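Local coordinates for Rho GTPase activating protein 15 (Homo sapiens, PDB 3BYI) that activates the GTPase activity of Rho-type proteins, with activity toward RAC1, converting them to their inactive GDP-bound state through its RhoGAP domain, at residues 149-152 against 153-156; 186-189 against 190-193. All coordinates share one frame; numbering follows the deposited sequence.

Contact 1 of 2, residues 149-152 against 153-156; sequences VLFG and HLTK
Consecutive turns of one helix meet here: residues 149-152 and 153-156 are a continuous run within helix 141-159 of the all-helical RhoGAP domain. The evidence is a ladder of i to i+4 backbone bonds, from His-153 N to Val-149 O, Leu-154 N to Leu-150 O (2.9 Å) and Thr-155 N to Phe-151 O. At the next rung the pattern changes. The hydroxyl of Thr-155 donates from OG1 to Gly-152 O over 2.7 Å, tilted 23° from the carbonyl plane, while Thr-155 N adds only a weak bond to the same oxygen. The first torsion accounts for this grip: with chi1 at 70°, OG1 sits between the backbone N and carbonyl carbon of Thr-155 and turns back toward the preceding turn, and CG2 comes to rest 3.2 Å from Phe-151 O.

On the apolar flank, a single methyl does most of the touching. Leu-154 CD1 lies 4.1 Å from Leu-150 CG and 4.2 Å from Phe-151 CD2, the side chain of Leu-154 lying at a slant to each of the other two. Beyond the two segments this flank is covered by Phe-175 and Leu-179 of helix 168-180 and by Met-203 and Leu-204 of helix 189-205. His-153 takes another side, its CB packing 3.3 Å from Leu-150 O. A chi1 of 168° carries its ring beside its own carbonyl carbon, where NE2 bonds to Tyr-57 OH and ND1 to Glu-47, which also forms a salt bridge with Lys-156. Both ring nitrogens of this buried histidine are therefore satisfied, which should fix the rotation of the imidazole, and the carboxylate of Glu-47 would probably favour a proton on ND1.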
ATOM      1  N   VAL A 149       3.630   7.972  -4.810  1.00 44.59           N
ATOM      2  CA  VAL A 149       2.292   7.912  -5.377  1.00 43.81           C
ATOM      3  C   VAL A 149       1.237   7.590  -4.269  1.00 44.60           C
ATOM      4  O   VAL A 149       0.207   8.260  -4.176  1.00 46.55           O
ATOM      5  CB  VAL A 149       2.263   6.914  -6.587  1.00 43.27           C
ATOM      6  CG1 VAL A 149       0.873   6.492  -6.941  1.00 45.34           C
ATOM      7  CG2 VAL A 149       2.951   7.518  -7.827  1.00 43.05           C
ATOM      8  N   LEU A 150       1.491   6.586  -3.434  1.00 45.00           N
ATOM      9  CA  LEU A 150       0.530   6.215  -2.405  1.00 44.60           C
ATOM     10  C   LEU A 150       0.375   7.316  -1.331  1.00 43.48           C
ATOM     11  O   LEU A 150      -0.715   7.746  -1.039  1.00 46.19           O
ATOM     12  CB  LEU A 150       0.901   4.870  -1.778  1.00 45.20           C
ATOM     13  CG  LEU A 150       0.004   4.392  -0.635  1.00 45.49           C
ATOM     14  CD1 LEU A 150      -1.410   4.047  -1.085  1.00 37.99           C
ATOM     15  CD2 LEU A 150       0.671   3.238   0.031  1.00 36.31           C
ATOM     16  N   PHE A 151       1.463   7.774  -0.737  1.00 45.47           N
ATOM     17  CA  PHE A 151       1.362   8.839   0.258  1.00 44.51           C
ATOM     18  C   PHE A 151       0.800  10.154  -0.313  1.00 43.69           C
ATOM     19  O   PHE A 151       0.066  10.853   0.360  1.00 43.44           O
ATOM     20  CB  PHE A 151       2.702   9.041   0.961  1.00 46.04           C
ATOM     21  CG  PHE A 151       3.029   7.921   1.908  1.00 47.02           C
ATOM     22  CD1 PHE A 151       4.071   7.044   1.653  1.00 48.21           C
ATOM     23  CD2 PHE A 151       2.257   7.734   3.040  1.00 48.86           C
ATOM     24  CE1 PHE A 151       4.348   6.003   2.512  1.00 46.05           C
ATOM     25  CE2 PHE A 151       2.508   6.688   3.901  1.00 52.42           C
ATOM     26  CZ  PHE A 151       3.559   5.816   3.632  1.00 44.11           C
ATOM     27  N   GLY A 152       1.148  10.475  -1.548  1.00 41.38           N
ATOM     28  CA  GLY A 152       0.613  11.665  -2.221  1.00 42.46           C
ATOM     29  C   GLY A 152      -0.904  11.573  -2.317  1.00 44.58           C
ATOM     30  O   GLY A 152      -1.598  12.522  -2.042  1.00 44.02           O
ATOM     31  N   HIS A 153      -1.397  10.397  -2.703  1.00 44.09           N
ATOM     32  CA  HIS A 153      -2.824  10.094  -2.703  1.00 44.38           C
ATOM     33  C   HIS A 153      -3.462  10.246  -1.328  1.00 44.08           C
ATOM     34  O   HIS A 153      -4.579  10.766  -1.184  1.00 41.94           O
ATOM     35  CB  HIS A 153      -3.014   8.641  -3.191  1.00 45.67           C
ATOM     36  CG  HIS A 153      -4.397   8.092  -2.988  1.00 45.05           C
ATOM     37  ND1 HIS A 153      -5.519   8.633  -3.588  1.00 49.21           N
ATOM     38  CD2 HIS A 153      -4.834   7.044  -2.265  1.00 39.69           C
ATOM     39  CE1 HIS A 153      -6.586   7.930  -3.243  1.00 41.43           C
ATOM     40  NE2 HIS A 153      -6.199   6.965  -2.432  1.00 42.82           N
ATOM     41  N   LEU A 154      -2.779   9.711  -0.317  1.00 46.27           N
ATOM     42  CA  LEU A 154      -3.321   9.719   1.034  1.00 46.05           C
ATOM     43  C   LEU A 154      -3.409  11.120   1.604  1.00 45.57           C
ATOM     44  O   LEU A 154      -4.265  11.379   2.437  1.00 45.72           O
ATOM     45  CB  LEU A 154      -2.543   8.760   1.976  1.00 48.88           C
ATOM     46  CG  LEU A 154      -2.587   7.245   1.610  1.00 48.03           C
ATOM     47  CD1 LEU A 154      -1.679   6.433   2.539  1.00 40.85           C
ATOM     48  CD2 LEU A 154      -4.011   6.734   1.653  1.00 36.89           C
ATOM     49  N   THR A 155      -2.539  12.034   1.170  1.00 46.45           N
ATOM     50  CA  THR A 155      -2.672  13.427   1.617  1.00 44.81           C
ATOM     51  C   THR A 155      -4.031  14.016   1.181  1.00 45.48           C
ATOM     52  O   THR A 155      -4.582  14.902   1.877  1.00 45.65           O
ATOM     53  CB  THR A 155      -1.542  14.346   1.157  1.00 43.82           C
ATOM     54  OG1 THR A 155      -1.623  14.573  -0.261  1.00 46.28           O
ATOM     55  CG2 THR A 155      -0.217  13.773   1.532  1.00 38.21           C
ATOM     56  N   LYS A 156      -4.556  13.533   0.058  1.00 44.12           N
ATOM     57  CA  LYS A 156      -5.870  13.976  -0.409  1.00 46.11           C
ATOM     58  C   LYS A 156      -7.033  13.403   0.438  1.00 45.57           C
ATOM     59  O   LYS A 156      -8.112  13.990   0.513  1.00 46.53           O
ATOM     60  CB  LYS A 156      -6.069  13.643  -1.894  1.00 48.75           C
ATOM     61  CG  LYS A 156      -5.051  14.314  -2.811  1.00 47.10           C
ATOM     62  CD  LYS A 156      -5.275  13.916  -4.218  1.00 52.70           C
ATOM     63  CE  LYS A 156      -4.299  14.579  -5.195  1.00 55.80           C
ATOM     64  NZ  LYS A 156      -4.695  14.261  -6.622  1.00 61.23           N
TER

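Contact 2 of 2, residues 186-189 against 190-193; sequences TGNM and AIHM
Asn-188 O receives the backbone N-H of His-192 at 2.8 Å, with an N-H...O angle of 153°, and the same oxygen also lies over one face of the His-192 imidazole, 3.3 Å above the ring plane and displaced toward its rim. The ring is brought there by a chi1 of -75°, which sets CG of His-192 beside its own backbone N and so back over the residues that precede the helix. At the ring's edge, near its plane, CE1 approaches Thr-186 O at 3.2 Å. Outside the two segments, ND1 makes a weak hydrogen bond to Ala-182 O, so the ring lies between that carbonyl and the residues just before the helix.

This is the N-terminal end of helix 189-205, and Asn-188 is its N-cap. The side-chain oxygen OD1 accepts from Ile-191 N in a nearly straight but weak bond of 3.4 Å. That reach depends on CG of Asn-188 being anti to its backbone N (chi1 -168°), which swings the amide forward over the first turn. The isoleucine side chain passes the asparagine at roughly a right angle, its CG1 packing 3.8 Å from Asn-188 CG and its CD1 near CB and ND2.

The backbone bond that follows His-192 N to Asn-188 O is Met-193 N to Met-189 O, 2.8 Å long, continuing the helical pattern. The two methionine side chains also meet: Met-193 bends at chi3, which returns its methyl CE to within 3.5 Å of Met-189 CG. That same methyl is 3.1 Å from Met-189 O, a tight approach to a carbonyl that already accepts from Met-193 N.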
ATOM      1  N   THR A 186      12.026  -9.176  15.383  1.00 71.50           N
ATOM      2  CA  THR A 186      12.420  -9.556  16.746  1.00 71.61           C
ATOM      3  C   THR A 186      12.503  -8.296  17.616  1.00 69.02           C
ATOM      4  O   THR A 186      13.026  -7.259  17.182  1.00 66.18           O
ATOM      5  CB  THR A 186      13.759 -10.351  16.826  1.00 71.68           C
ATOM      6  OG1 THR A 186      14.079 -10.924  15.543  1.00 66.59           O
ATOM      7  CG2 THR A 186      13.673 -11.451  17.910  1.00 73.85           C
ATOM      8  N   GLY A 187      11.968  -8.399  18.829  1.00 64.80           N
ATOM      9  CA  GLY A 187      11.853  -7.265  19.727  1.00 62.63           C
ATOM     10  C   GLY A 187      10.442  -7.183  20.256  1.00 60.12           C
ATOM     11  O   GLY A 187       9.719  -8.192  20.261  1.00 58.05           O
ATOM     12  N   ASN A 188      10.055  -5.973  20.678  1.00 55.85           N
ATOM     13  CA  ASN A 188       8.765  -5.732  21.347  1.00 54.56           C
ATOM     14  C   ASN A 188       7.692  -5.303  20.344  1.00 52.72           C
ATOM     15  O   ASN A 188       7.926  -4.393  19.557  1.00 53.49           O
ATOM     16  CB  ASN A 188       8.947  -4.665  22.439  1.00 53.06           C
ATOM     17  CG  ASN A 188       7.755  -4.548  23.376  1.00 44.58           C
ATOM     18  OD1 ASN A 188       6.607  -4.528  22.957  1.00 43.88           O
ATOM     19  ND2 ASN A 188       8.037  -4.425  24.661  1.00 40.09           N
ATOM     20  N   MET A 189       6.514  -5.927  20.422  1.00 51.67           N
ATOM     21  CA  MET A 189       5.494  -5.835  19.386  1.00 54.49           C
ATOM     22  C   MET A 189       4.687  -4.565  19.479  1.00 51.54           C
ATOM     23  O   MET A 189       4.449  -3.897  18.475  1.00 52.58           O
ATOM     24  CB  MET A 189       4.529  -7.027  19.447  1.00 54.40           C
ATOM     25  CG  MET A 189       3.638  -7.108  18.200  1.00 63.38           C
ATOM     26  SD  MET A 189       2.755  -8.648  17.951  1.00 64.20           S
ATOM     27  CE  MET A 189       4.105  -9.847  18.156  1.00 64.27           C
ATOM     28  N   ALA A 190       4.231  -4.277  20.687  1.00 48.61           N
ATOM     29  CA  ALA A 190       3.651  -2.996  21.035  1.00 42.24           C
ATOM     30  C   ALA A 190       4.532  -1.859  20.519  1.00 39.58           C
ATOM     31  O   ALA A 190       4.061  -0.939  19.847  1.00 38.50           O
ATOM     32  CB  ALA A 190       3.507  -2.913  22.553  1.00 44.59           C
ATOM     33  N   ILE A 191       5.822  -1.930  20.848  1.00 41.07           N
ATOM     34  CA  ILE A 191       6.788  -0.928  20.387  1.00 39.85           C
ATOM     35  C   ILE A 191       6.896  -0.895  18.862  1.00 42.31           C
ATOM     36  O   ILE A 191       6.817   0.168  18.255  1.00 42.76           O
ATOM     37  CB  ILE A 191       8.157  -1.103  21.090  1.00 40.14           C
ATOM     38  CG1 ILE A 191       8.013  -0.805  22.592  1.00 36.35           C
ATOM     39  CG2 ILE A 191       9.209  -0.203  20.476  1.00 44.17           C
ATOM     40  CD1 ILE A 191       9.330  -0.870  23.393  1.00 38.71           C
ATOM     41  N   HIS A 192       7.025  -2.049  18.221  1.00 46.13           N
ATOM     42  CA  HIS A 192       7.154  -2.068  16.751  1.00 47.66           C
ATOM     43  C   HIS A 192       5.902  -1.506  16.044  1.00 45.35           C
ATOM     44  O   HIS A 192       5.979  -0.884  14.971  1.00 39.09           O
ATOM     45  CB  HIS A 192       7.523  -3.474  16.235  1.00 50.14           C
ATOM     46  CG  HIS A 192       8.961  -3.850  16.471  1.00 58.28           C
ATOM     47  ND1 HIS A 192       9.466  -5.101  16.180  1.00 65.52           N
ATOM     48  CD2 HIS A 192       9.998  -3.141  16.986  1.00 69.41           C
ATOM     49  CE1 HIS A 192      10.753  -5.137  16.492  1.00 62.45           C
ATOM     50  NE2 HIS A 192      11.098  -3.966  16.991  1.00 57.79           N
ATOM     51  N   MET A 193       4.749  -1.728  16.661  1.00 44.55           N
ATOM     52  CA  MET A 193       3.500  -1.186  16.144  1.00 46.24           C
ATOM     53  C   MET A 193       3.463   0.361  16.212  1.00 41.36           C
ATOM     54  O   MET A 193       3.038   1.036  15.283  1.00 40.64           O
ATOM     55  CB  MET A 193       2.309  -1.813  16.875  1.00 47.81           C
ATOM     56  CG  MET A 193       2.068  -3.293  16.489  1.00 57.17           C
ATOM     57  SD  MET A 193       0.721  -4.120  17.391  1.00 67.05           S
ATOM     58  CE  MET A 193       1.433  -4.460  18.991  1.00 66.79           C
TER

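Contact 1 comes first along the chain, well inside helix 141-159; contact 2 follows at the loop-to-helix junction that opens helix 189-205. Their centres are 26 Å apart and their nearest atoms about 13 Å, so they do not touch. Helix 168-180 lies between them in sequence and also covers contact 1. Both belong to the Rho-GAP domain, where helix 189-205 connects them: its first turn, 189-193, lies on the surface behind the loop 186-188, while Met-203 and Leu-204 pack against 149-156. One helix thus runs from a surface cap to the packed side of helix 141-159, and contact 1 is the one nearer the predicted arginine finger, with about 11 Å between the side chains of Leu-154 and Arg-58.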